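Local coordinates for putative citrate lyase, alfa subunit (Streptococcus mutans, PDB 2HJ0), which is a putative citrate lyase alpha subunit of the CitF family, built around mixed, mainly parallel beta sheets flanked by helices, at residues A[68-73]-A[191-196]; A[164-169]-A[202-207]; A[175-180]-A[216-221]; A[183-188]-A[206-211]. One frame throughout, in Å; residues are numbered along the deposited sequence.

Interaction 1: residues A[68-73]-A[191-196]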
loop_
_atom_site.group_PDB
_atom_site.type_symbol
_atom_site.label_atom_id
_atom_site.label_comp_id
_atom_site.label_asym_id
_atom_site.label_seq_id
_atom_site.Cartn_x
_atom_site.Cartn_y
_atom_site.Cartn_z
ATOM N N SER A 68 9.083 13.932 -10.511
ATOM C CA SER A 68 8.449 14.442 -9.292
ATOM C C SER A 68 9.363 14.394 -8.070
ATOM O O SER A 68 10.406 13.728 -8.074
ATOM C CB SER A 68 7.176 13.649 -8.994
ATOM O OG SER A 68 7.435 12.255 -8.954
ATOM N N PHE A 69 8.939 15.106 -7.025
ATOM C CA PHE A 69 9.658 15.200 -5.750
ATOM C C PHE A 69 8.630 15.508 -4.673
ATOM O O PHE A 69 7.526 15.930 -4.992
ATOM C CB PHE A 69 10.673 16.352 -5.746
ATOM C CG PHE A 69 11.577 16.387 -6.940
ATOM C CD1 PHE A 69 11.180 17.012 -8.117
ATOM C CD2 PHE A 69 12.833 15.801 -6.886
ATOM C CE1 PHE A 69 12.024 17.049 -9.223
ATOM C CE2 PHE A 69 13.683 15.832 -7.982
ATOM C CZ PHE A 69 13.276 16.458 -9.151
ATOM N N HIS A 70 8.982 15.301 -3.403
ATOM C CA HIS A 70 8.048 15.623 -2.337
ATOM C C HIS A 70 8.639 16.748 -1.490
ATOM O O HIS A 70 9.825 17.049 -1.605
ATOM C CB HIS A 70 7.749 14.406 -1.475
ATOM C CG HIS A 70 8.889 13.980 -0.614
ATOM N ND1 HIS A 70 9.635 12.853 -0.876
ATOM C CD2 HIS A 70 9.445 14.561 0.476
ATOM C CE1 HIS A 70 10.609 12.760 0.010
ATOM N NE2 HIS A 70 10.517 13.785 0.840
ATOM N N HIS A 71 7.820 17.382 -0.655
ATOM C CA HIS A 71 8.306 18.481 0.181
ATOM C C HIS A 71 8.266 18.227 1.694
ATOM O O HIS A 71 8.126 19.173 2.491
ATOM C CB HIS A 71 7.519 19.763 -0.126
ATOM C CG HIS A 71 6.080 19.702 0.275
ATOM N ND1 HIS A 71 5.164 18.893 -0.360
ATOM C CD2 HIS A 71 5.404 20.320 1.273
ATOM C CE1 HIS A 71 3.988 19.010 0.230
ATOM N NE2 HIS A 71 4.107 19.869 1.227
ATOM N N HIS A 72 8.414 16.973 2.106
ATOM C CA HIS A 72 8.361 16.685 3.538
ATOM C C HIS A 72 9.519 17.272 4.333
ATOM O O HIS A 72 9.420 17.436 5.545
ATOM C CB HIS A 72 8.254 15.180 3.780
ATOM C CG HIS A 72 6.868 14.646 3.621
ATOM N ND1 HIS A 72 6.524 13.749 2.633
ATOM C CD2 HIS A 72 5.742 14.866 4.338
ATOM C CE1 HIS A 72 5.245 13.437 2.749
ATOM N NE2 HIS A 72 4.747 14.099 3.778
ATOM N N PHE A 73 10.607 17.603 3.651
ATOM C CA PHE A 73 11.768 18.196 4.322
ATOM C C PHE A 73 11.666 19.725 4.332
ATOM O O PHE A 73 12.509 20.428 4.909
ATOM C CB PHE A 73 13.065 17.781 3.630
ATOM C CG PHE A 73 13.422 16.354 3.853
ATOM C CD1 PHE A 73 13.567 15.482 2.786
ATOM C CD2 PHE A 73 13.600 15.874 5.145
ATOM C CE1 PHE A 73 13.886 14.154 2.999
ATOM C CE2 PHE A 73 13.919 14.546 5.379
ATOM C CZ PHE A 73 14.063 13.682 4.307
ATOM N N GLY A 191 3.438 10.852 3.359
ATOM C CA GLY A 191 2.196 10.814 2.611
ATOM C C GLY A 191 2.190 11.379 1.202
ATOM O O GLY A 191 1.494 10.853 0.337
ATOM N N TYR A 192 2.939 12.444 0.950
ATOM C CA TYR A 192 2.931 12.983 -0.396
ATOM C C TYR A 192 3.818 12.111 -1.287
ATOM O O TYR A 192 3.472 11.851 -2.430
ATOM C CB TYR A 192 3.391 14.450 -0.411
ATOM C CG TYR A 192 2.526 15.368 0.436
ATOM C CD1 TYR A 192 1.136 15.400 0.275
ATOM C CD2 TYR A 192 3.092 16.150 1.452
ATOM C CE1 TYR A 192 0.330 16.180 1.120
ATOM C CE2 TYR A 192 2.302 16.935 2.300
ATOM C CZ TYR A 192 0.920 16.943 2.134
ATOM O OH TYR A 192 0.128 17.675 2.994
ATOM N N ALA A 193 4.943 11.625 -0.768
ATOM C CA ALA A 193 5.824 10.787 -1.577
ATOM C C ALA A 193 5.255 9.398 -1.850
ATOM O O ALA A 193 5.517 8.805 -2.901
ATOM C CB ALA A 193 7.181 10.660 -0.916
HETATM N N MSE A 194 4.473 8.877 -0.913
HETATM C CA MSE A 194 3.900 7.541 -1.071
HETATM C C MSE A 194 3.054 7.371 -2.316
HETATM O O MSE A 194 2.999 6.285 -2.888
HETATM C CB MSE A 194 3.074 7.153 0.160
HETATM C CG MSE A 194 3.916 6.693 1.337
HETATM SE SE MSE A 194 2.971 6.723 3.030
HETATM C CE MSE A 194 2.518 4.848 3.194
ATOM N N ILE A 195 2.391 8.435 -2.739
ATOM C CA ILE A 195 1.568 8.329 -3.924
ATOM C C ILE A 195 2.456 8.327 -5.161
ATOM O O ILE A 195 2.179 7.628 -6.118
ATOM C CB ILE A 195 0.561 9.467 -3.986
ATOM C CG1 ILE A 195 -0.220 9.390 -5.286
ATOM C CG2 ILE A 195 1.265 10.792 -3.864
ATOM C CD1 ILE A 195 -1.304 10.420 -5.359
ATOM N N ASP A 196 3.536 9.097 -5.131
ATOM C CA ASP A 196 4.453 9.129 -6.249
ATOM C C ASP A 196 5.004 7.752 -6.523
ATOM O O ASP A 196 4.951 7.269 -7.640
ATOM C CB ASP A 196 5.626 10.050 -5.953
ATOM C CG ASP A 196 5.253 11.506 -6.038
ATOM O OD1 ASP A 196 4.232 11.889 -5.432
ATOM O OD2 ASP A 196 5.978 12.266 -6.711
#
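Tyr192 packs against His71 and His72 in an aromatic cluster. Its CG lies beside the backbone N (chi1 -59°), and the ring reaches from the helix toward the two histidines. Tyr192 CB begins the contact, 3.8 Å from CE1 of His72. The ring atom CD2 meets both neighbours, with NE2 of His72 3.5 Å away and CE1 of His71 also against it. Tyr192 CE2 lies 3.6 Å from NE2 of His71. The hydroxyl at the tip is hydrogen-bonded to Gln329 OE1. Each imidazole plane lies at 19° to the Tyr192 ring. The rings are slid apart and barely overlap, with centroids 4.8 Å apart for His71 and Tyr192. Polar groups outside the cluster hold the imidazoles: His71 ND1 bonds to Ser100 OG, and His72 NE2 bonds to the carbonyl of Val328.

The fold here is a largely parallel alpha/beta sheet. Strand 66-69 runs out into the loop that carries the histidines, and helix 191-199 lies against this end of the strand. The side chain of His71 lies about 3 Å (nearest atoms) from a bound citric acid, probably from the crystallisation liquor, though it may mark a pocket.

At the next residue, Ala193 CB rests obliquely against the His70 ring, with the two CB atoms 3.8 Å apart. One turn along the helix from Tyr192, Asp196 OD2 accepts a hydrogen bond of 2.7 Å from Ser68 OG on the strand. The hydroxyl meets that oxygen on its anti side, 22° out of the carboxylate plane. OD1 forms a salt bridge with Arg151 of helix 148-157.

Interaction 2: residues A[164-169]-A[202-207]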
loop_
_atom_site.group_PDB
_atom_site.type_symbol
_atom_site.label_atom_id
_atom_site.label_comp_id
_atom_site.label_asym_id
_atom_site.label_seq_id
_atom_site.Cartn_x
_atom_site.Cartn_y
_atom_site.Cartn_z
ATOM N N VAL A 164 9.821 9.659 -13.835
ATOM C CA VAL A 164 10.765 9.291 -12.804
ATOM C C VAL A 164 10.500 10.109 -11.563
ATOM O O VAL A 164 10.398 11.336 -11.618
ATOM C CB VAL A 164 12.215 9.555 -13.236
ATOM C CG1 VAL A 164 13.174 9.112 -12.140
ATOM C CG2 VAL A 164 12.510 8.829 -14.518
ATOM N N ALA A 165 10.389 9.425 -10.434
ATOM C CA ALA A 165 10.164 10.112 -9.177
ATOM C C ALA A 165 11.419 10.015 -8.332
ATOM O O ALA A 165 11.879 8.918 -8.010
ATOM C CB ALA A 165 8.995 9.505 -8.446
ATOM N N PHE A 166 11.983 11.168 -7.991
ATOM C CA PHE A 166 13.162 11.210 -7.147
ATOM C C PHE A 166 12.665 11.533 -5.752
ATOM O O PHE A 166 12.350 12.683 -5.473
ATOM C CB PHE A 166 14.098 12.288 -7.643
ATOM C CG PHE A 166 14.626 12.023 -9.012
ATOM C CD1 PHE A 166 15.699 11.167 -9.201
ATOM C CD2 PHE A 166 14.041 12.622 -10.121
ATOM C CE1 PHE A 166 16.181 10.920 -10.478
ATOM C CE2 PHE A 166 14.517 12.377 -11.401
ATOM C CZ PHE A 166 15.583 11.531 -11.583
ATOM N N LEU A 167 12.584 10.516 -4.893
ATOM C CA LEU A 167 12.081 10.692 -3.529
ATOM C C LEU A 167 13.140 10.632 -2.422
ATOM O O LEU A 167 13.954 9.715 -2.385
ATOM C CB LEU A 167 11.008 9.636 -3.230
ATOM C CG LEU A 167 9.913 9.436 -4.276
ATOM C CD1 LEU A 167 8.932 8.360 -3.811
ATOM C CD2 LEU A 167 9.191 10.764 -4.512
ATOM N N GLY A 168 13.118 11.599 -1.507
ATOM C CA GLY A 168 14.077 11.568 -0.420
ATOM C C GLY A 168 13.533 10.732 0.728
ATOM O O GLY A 168 12.360 10.846 1.052
ATOM N N ALA A 169 14.359 9.875 1.322
ATOM C CA ALA A 169 13.922 9.049 2.444
ATOM C C ALA A 169 15.015 9.027 3.498
ATOM O O ALA A 169 16.168 8.659 3.221
ATOM C CB ALA A 169 13.626 7.646 1.987
ATOM N N GLN A 202 9.186 4.962 -12.917
ATOM C CA GLN A 202 10.434 4.644 -12.273
ATOM C C GLN A 202 10.589 5.502 -11.019
ATOM O O GLN A 202 10.321 6.714 -11.032
ATOM C CB GLN A 202 11.597 4.863 -13.233
ATOM C CG GLN A 202 11.901 3.640 -14.039
ATOM C CD GLN A 202 13.206 3.743 -14.736
ATOM O OE1 GLN A 202 13.385 4.579 -15.613
ATOM N NE2 GLN A 202 14.146 2.893 -14.355
ATOM N N VAL A 203 11.004 4.852 -9.936
ATOM C CA VAL A 203 11.197 5.512 -8.653
ATOM C C VAL A 203 12.641 5.394 -8.185
ATOM O O VAL A 203 13.204 4.301 -8.135
ATOM C CB VAL A 203 10.250 4.897 -7.569
ATOM C CG1 VAL A 203 10.636 5.375 -6.172
ATOM C CG2 VAL A 203 8.798 5.274 -7.874
ATOM N N VAL A 204 13.234 6.535 -7.854
ATOM C CA VAL A 204 14.607 6.593 -7.360
ATOM C C VAL A 204 14.555 7.196 -5.960
ATOM O O VAL A 204 14.252 8.379 -5.827
ATOM C CB VAL A 204 15.479 7.520 -8.236
ATOM C CG1 VAL A 204 16.821 7.763 -7.563
ATOM C CG2 VAL A 204 15.694 6.907 -9.584
ATOM N N ILE A 205 14.813 6.412 -4.917
ATOM C CA ILE A 205 14.791 7.012 -3.587
ATOM C C ILE A 205 16.234 7.380 -3.223
ATOM O O ILE A 205 17.160 6.594 -3.451
ATOM C CB ILE A 205 14.161 6.071 -2.466
ATOM C CG1 ILE A 205 15.159 5.013 -2.029
ATOM C CG2 ILE A 205 12.869 5.413 -2.933
ATOM C CD1 ILE A 205 15.853 5.416 -0.788
ATOM N N VAL A 206 16.420 8.591 -2.699
ATOM C CA VAL A 206 17.737 9.102 -2.307
ATOM C C VAL A 206 17.775 9.127 -0.785
ATOM O O VAL A 206 17.083 9.930 -0.140
ATOM C CB VAL A 206 17.950 10.547 -2.830
ATOM C CG1 VAL A 206 19.399 10.988 -2.611
ATOM C CG2 VAL A 206 17.554 10.621 -4.281
ATOM N N THR A 207 18.573 8.243 -0.205
ATOM C CA THR A 207 18.632 8.191 1.239
ATOM C C THR A 207 19.873 8.813 1.808
ATOM O O THR A 207 20.907 8.962 1.145
ATOM C CB THR A 207 18.534 6.756 1.783
ATOM O OG1 THR A 207 18.313 6.793 3.204
ATOM C CG2 THR A 207 19.802 5.995 1.485
#
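Ala165 and Gln202 start the backbone ladder between these two parallel strands. Ala165 donates its N-H to Gln202 O at 2.8 Å, and its own O accepts from Val204 N at 2.7 Å. Ala165 therefore straddles Val203. Leu167 repeats the pattern around Ile205: its N bonds to Val204 O at 2.9 Å and its O accepts from Val206 N. The last rung, from Ala169 N to Val206 O, is longer at 3.1 Å, and its donor sits 43° out of the carbonyl plane. CA-H...O contacts fill in between the rungs, among them Phe166 CA to Val204 O at 3.3 Å.

The short segments make an angle of 26°. The strands are neighbours in the central sheet. The chain joins them through the small antiparallel pair 171-172 and 178-179 and then helix 191-199, a beta-alpha-beta crossover with an insertion before the helix. That helix packs on the face bearing Leu167 and Val203, through Ala193, Asp196 and Ala197. Strands 66-69 and 227-230 flank the pair.

Apolar contacts run on both faces. On one, Phe166 and Val204 lie side by side and point the same way, with Phe166 CD1 3.8 Å from Val204 CB. Val164 CG1 sits over one face of that ring, offset toward the rim, and also touches Val204 CG2. On the helix-covered face, Leu167 CD1 reaches Val203 CG1 at 4.2 Å, and Ala169 CB meets Ile205 CD1.

Thr207 OG1 is anti to the backbone N (chi1 -168°) and lies 2.8 Å from Ala169 O, with Thr209 O also within reach of its one proton.

Interaction 3: residues A[175-180]-A[216-221]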
loop_
_atom_site.group_PDB
_atom_site.type_symbol
_atom_site.label_atom_id
_atom_site.label_comp_id
_atom_site.label_asym_id
_atom_site.label_seq_id
_atom_site.Cartn_x
_atom_site.Cartn_y
_atom_site.Cartn_z
ATOM N N TYR A 175 17.373 -2.162 -1.188
ATOM C CA TYR A 175 16.396 -2.769 -2.070
ATOM C C TYR A 175 15.182 -1.873 -2.247
ATOM O O TYR A 175 14.314 -2.176 -3.064
ATOM C CB TYR A 175 15.978 -4.135 -1.529
ATOM C CG TYR A 175 15.822 -5.185 -2.606
ATOM C CD1 TYR A 175 16.832 -5.402 -3.547
ATOM C CD2 TYR A 175 14.697 -5.996 -2.657
ATOM C CE1 TYR A 175 16.729 -6.405 -4.500
ATOM C CE2 TYR A 175 14.586 -7.004 -3.615
ATOM C CZ TYR A 175 15.612 -7.203 -4.529
ATOM O OH TYR A 175 15.528 -8.227 -5.448
ATOM N N GLY A 176 15.114 -0.788 -1.465
ATOM C CA GLY A 176 14.001 0.145 -1.577
ATOM C C GLY A 176 13.025 0.364 -0.418
ATOM O O GLY A 176 12.261 1.335 -0.445
ATOM N N ASN A 177 12.990 -0.527 0.573
ATOM C CA ASN A 177 12.090 -0.328 1.709
ATOM C C ASN A 177 12.569 0.935 2.446
ATOM O O ASN A 177 13.682 0.968 2.978
ATOM C CB ASN A 177 12.131 -1.532 2.652
ATOM C CG ASN A 177 11.634 -2.810 1.997
ATOM O OD1 ASN A 177 10.471 -2.909 1.591
ATOM N ND2 ASN A 177 12.517 -3.801 1.894
ATOM N N ALA A 178 11.731 1.969 2.477
ATOM C CA ALA A 178 12.093 3.236 3.108
ATOM C C ALA A 178 11.032 3.778 4.060
ATOM O O ALA A 178 9.856 3.417 3.979
ATOM C CB ALA A 178 12.372 4.268 2.021
ATOM N N ASN A 179 11.442 4.646 4.974
ATOM C CA ASN A 179 10.478 5.245 5.888
ATOM C C ASN A 179 10.985 6.619 6.275
ATOM O O ASN A 179 12.130 6.958 5.984
ATOM C CB ASN A 179 10.226 4.347 7.123
ATOM C CG ASN A 179 11.424 4.239 8.050
ATOM O OD1 ASN A 179 11.899 5.234 8.583
ATOM N ND2 ASN A 179 11.904 3.016 8.259
ATOM N N GLY A 180 10.135 7.424 6.899
ATOM C CA GLY A 180 10.564 8.754 7.272
ATOM C C GLY A 180 10.733 8.959 8.760
ATOM O O GLY A 180 10.823 10.096 9.221
ATOM N N THR A 216 12.475 -1.459 8.356
ATOM C CA THR A 216 11.112 -1.348 8.872
ATOM C C THR A 216 11.058 -0.251 9.938
ATOM O O THR A 216 12.044 -0.005 10.622
ATOM C CB THR A 216 10.616 -2.676 9.500
ATOM O OG1 THR A 216 11.599 -3.181 10.408
ATOM C CG2 THR A 216 10.331 -3.715 8.431
ATOM N N PRO A 217 9.915 0.444 10.074
ATOM C CA PRO A 217 8.663 0.301 9.323
ATOM C C PRO A 217 8.900 0.553 7.836
ATOM O O PRO A 217 9.975 1.012 7.446
ATOM C CB PRO A 217 7.765 1.388 9.912
ATOM C CG PRO A 217 8.368 1.703 11.216
ATOM C CD PRO A 217 9.841 1.585 10.991
ATOM N N ILE A 218 7.884 0.288 7.021
ATOM C CA ILE A 218 7.989 0.477 5.581
ATOM C C ILE A 218 6.921 1.424 5.045
ATOM O O ILE A 218 5.755 1.066 4.979
ATOM C CB ILE A 218 7.863 -0.861 4.882
ATOM C CG1 ILE A 218 8.925 -1.818 5.436
ATOM C CG2 ILE A 218 7.971 -0.664 3.395
ATOM C CD1 ILE A 218 8.828 -3.254 4.913
ATOM N N SER A 219 7.306 2.641 4.684
ATOM C CA SER A 219 6.334 3.585 4.131
ATOM C C SER A 219 6.285 3.434 2.605
ATOM O O SER A 219 5.255 3.656 1.970
ATOM C CB SER A 219 6.707 5.011 4.524
ATOM O OG SER A 219 6.735 5.137 5.934
ATOM N N ILE A 220 7.422 3.051 2.034
ATOM C CA ILE A 220 7.546 2.829 0.604
ATOM C C ILE A 220 8.239 1.470 0.467
ATOM O O ILE A 220 9.384 1.294 0.886
ATOM C CB ILE A 220 8.354 3.946 -0.034
ATOM C CG1 ILE A 220 7.573 5.249 0.101
ATOM C CG2 ILE A 220 8.663 3.608 -1.464
ATOM C CD1 ILE A 220 8.272 6.467 -0.383
ATOM N N PRO A 221 7.524 0.483 -0.104
ATOM C CA PRO A 221 8.019 -0.883 -0.306
ATOM C C PRO A 221 9.018 -1.020 -1.450
ATOM O O PRO A 221 9.028 -0.220 -2.397
ATOM C CB PRO A 221 6.740 -1.663 -0.561
ATOM C CG PRO A 221 5.954 -0.690 -1.390
ATOM C CD PRO A 221 6.167 0.633 -0.678
#
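Asn179 holds CG between its backbone N and carbonyl carbon (chi1 68°), and from there its amide turns to Pro217. ND2 donates to Pro217 O at 2.9 Å, tilted 25° from the plane of that carbonyl. The same nitrogen also lies 3.7 Å from Pro217 CD. Asn179 OD1 turns to Thr181 N. The peptide bond before Pro217 is cis. Asn177 places CG beside its backbone N (chi1 -63°), and its OD1 rests 3.7 Å from Ile218 CD1. Its ND2 bonds outside the pair, to Asp173 and Gln222.

Between the two asparagines the backbones pair. Ala178 N donates to Ile220 O at 2.9 Å. In return Ala178 O accepts from Ile220 N at 3.1 Å and from Ser219 N at 2.8 Å. Ser219 and Ile220 thus both face Ala178, which is a classic beta bulge on a single antiparallel bridge. Ser219 OG lies 3.7 Å from Asn179 CA, but its hydrogen bond goes to Glu348.

The contact joins the short strand 178-179 to the long loop between strands 202-207 and 227-230. Ile220 packs down on Leu167 and on Met194 and Ala197 of helix 191-199. In the same loop, Ile218 N is hydrogen-bonded to the hydroxyl of Tyr347 of the second subunit, and that residue also packs on Pro217.

Three of the four hydrogen bonds link backbone to backbone. The grip on the loop therefore rests mainly on peptide groups, with Ala178 O held by two N-H donors and one amide side chain fixing the stretch next to the subunit interface.

Interaction 4: residues A[183-188]-A[206-211]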
loop_
_atom_site.group_PDB
_atom_site.type_symbol
_atom_site.label_atom_id
_atom_site.label_comp_id
_atom_site.label_asym_id
_atom_site.label_seq_id
_atom_site.Cartn_x
_atom_site.Cartn_y
_atom_site.Cartn_z
ATOM N N GLY A 183 16.631 7.499 10.794
ATOM C CA GLY A 183 17.714 8.119 10.047
ATOM C C GLY A 183 18.218 9.381 10.721
ATOM O O GLY A 183 17.644 9.824 11.716
ATOM N N LYS A 184 19.288 9.975 10.202
ATOM C CA LYS A 184 19.820 11.195 10.817
ATOM C C LYS A 184 19.088 12.430 10.315
ATOM O O LYS A 184 19.309 13.524 10.807
ATOM C CB LYS A 184 21.308 11.335 10.521
ATOM C CG LYS A 184 21.629 11.762 9.114
ATOM C CD LYS A 184 23.112 11.635 8.821
ATOM C CE LYS A 184 23.430 12.217 7.439
ATOM N NZ LYS A 184 24.819 11.924 6.985
ATOM N N THR A 185 18.207 12.252 9.339
ATOM C CA THR A 185 17.477 13.378 8.805
ATOM C C THR A 185 16.043 12.957 8.551
ATOM O O THR A 185 15.612 12.867 7.396
ATOM C CB THR A 185 18.087 13.838 7.481
ATOM O OG1 THR A 185 19.509 13.923 7.613
ATOM C CG2 THR A 185 17.532 15.198 7.087
ATOM N N THR A 186 15.304 12.695 9.625
ATOM C CA THR A 186 13.907 12.266 9.524
ATOM C C THR A 186 12.930 13.399 9.239
ATOM O O THR A 186 13.270 14.564 9.362
ATOM C CB THR A 186 13.451 11.583 10.831
ATOM O OG1 THR A 186 13.409 12.556 11.887
ATOM C CG2 THR A 186 14.415 10.461 11.215
ATOM N N CYS A 187 11.710 13.050 8.863
ATOM C CA CYS A 187 10.682 14.055 8.594
ATOM C C CYS A 187 9.315 13.497 8.984
ATOM O O CYS A 187 8.287 14.151 8.812
ATOM C CB CYS A 187 10.667 14.413 7.116
ATOM S SG CYS A 187 10.350 12.989 6.074
ATOM N N GLY A 188 9.316 12.271 9.492
ATOM C CA GLY A 188 8.075 11.646 9.896
ATOM C C GLY A 188 7.309 11.017 8.744
ATOM O O GLY A 188 7.838 10.180 8.010
ATOM N N VAL A 206 16.420 8.591 -2.699
ATOM C CA VAL A 206 17.737 9.102 -2.307
ATOM C C VAL A 206 17.775 9.127 -0.785
ATOM O O VAL A 206 17.083 9.930 -0.140
ATOM C CB VAL A 206 17.950 10.547 -2.830
ATOM C CG1 VAL A 206 19.399 10.988 -2.611
ATOM C CG2 VAL A 206 17.554 10.621 -4.281
ATOM N N THR A 207 18.573 8.243 -0.205
ATOM C CA THR A 207 18.632 8.191 1.239
ATOM C C THR A 207 19.873 8.813 1.808
ATOM O O THR A 207 20.907 8.962 1.145
ATOM C CB THR A 207 18.534 6.756 1.783
ATOM O OG1 THR A 207 18.313 6.793 3.204
ATOM C CG2 THR A 207 19.802 5.995 1.485
ATOM N N ASP A 208 19.757 9.145 3.077
ATOM C CA ASP A 208 20.820 9.785 3.805
ATOM C C ASP A 208 21.507 8.766 4.682
ATOM O O ASP A 208 22.651 8.957 5.098
ATOM C CB ASP A 208 20.210 10.881 4.663
ATOM C CG ASP A 208 21.135 12.005 4.865
ATOM O OD1 ASP A 208 20.659 13.080 5.311
ATOM O OD2 ASP A 208 22.343 11.792 4.571
ATOM N N THR A 209 20.789 7.689 4.981
ATOM C CA THR A 209 21.329 6.642 5.827
ATOM C C THR A 209 20.870 5.298 5.314
ATOM O O THR A 209 19.675 5.065 5.168
ATOM C CB THR A 209 20.890 6.837 7.299
ATOM O OG1 THR A 209 19.580 6.301 7.493
ATOM C CG2 THR A 209 20.867 8.344 7.649
ATOM N N LEU A 210 21.831 4.422 5.029
ATOM C CA LEU A 210 21.546 3.092 4.505
ATOM C C LEU A 210 21.411 2.073 5.622
ATOM O O LEU A 210 22.312 1.887 6.431
ATOM C CB LEU A 210 22.657 2.663 3.549
ATOM C CG LEU A 210 22.175 1.975 2.264
ATOM C CD1 LEU A 210 23.382 1.600 1.409
ATOM C CD2 LEU A 210 21.367 0.746 2.591
ATOM N N VAL A 211 20.282 1.393 5.647
ATOM C CA VAL A 211 20.019 0.411 6.678
ATOM C C VAL A 211 20.062 -1.018 6.134
ATOM O O VAL A 211 19.729 -1.259 4.973
ATOM C CB VAL A 211 18.640 0.707 7.297
ATOM C CG1 VAL A 211 18.194 -0.431 8.208
ATOM C CG2 VAL A 211 18.721 2.015 8.060
#
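Asp208 is held by two neighbouring residues of the 183-188 loop, one at each carboxylate oxygen. The hydrogen bond is made by Thr185, whose OG1 donates to Asp208 OD1 at 2.7 Å. The hydroxyl approaches from above the carboxylate, 39° out of its plane, and the two side chains cross at about a right angle. OD1 has a second partner in the backbone N of Ile234.

The ionic contact falls on the other oxygen. The salt bridge is long, 3.5 Å from Lys184 NZ to Asp208 OD2; the methylene CE lies nearer that oxygen, and the stronger partner of NZ is the carbonyl of Asp232. Beyond CG the lysine chain is extended, and it crosses the aspartate at about a right angle.

Van der Waals contacts come from Thr209. Its CG2, anti to the carbonyl carbon, lies 3.8 Å from Lys184 CG and 3.4 Å from Lys184 N. The two side chains slide past each other in opposite directions. Thr209 OG1 sits 3.6 Å from Gly183 CA, while its hydrogen bond goes to Pro170 O.

The contact ties the turn that follows strand 202-207 to the loop leading into helix 191-199. Asp208 is buried, whereas Lys184 is exposed to solvent. With a positive charge at one oxygen and two donors at the other, the aspartate is probably kept as a carboxylate, its charge partly offset by the lysine.

Interactions 1 and 2 share the central sheet, where Ser68 O lies 3.0 Å from Phe166 N in a probable hydrogen bond between neighbouring strands; their centres are 9 Å apart. Interaction 4 continues from the end of strand 202-207 used by interaction 2, and is nested in the loop closed by interaction 3. Those two meet at Gly180 O, 2.7 Å from Gly188 N. Interaction 3 sits over the same sheet end, with Ala178 CB 3.6 Å from Ala169 CB. Phe73 of interaction 1 packs on Thr185 and Cys187 of interaction 4. The bound citric acid is beside His71 in interaction 1, whereas interaction 3 reaches the second subunit.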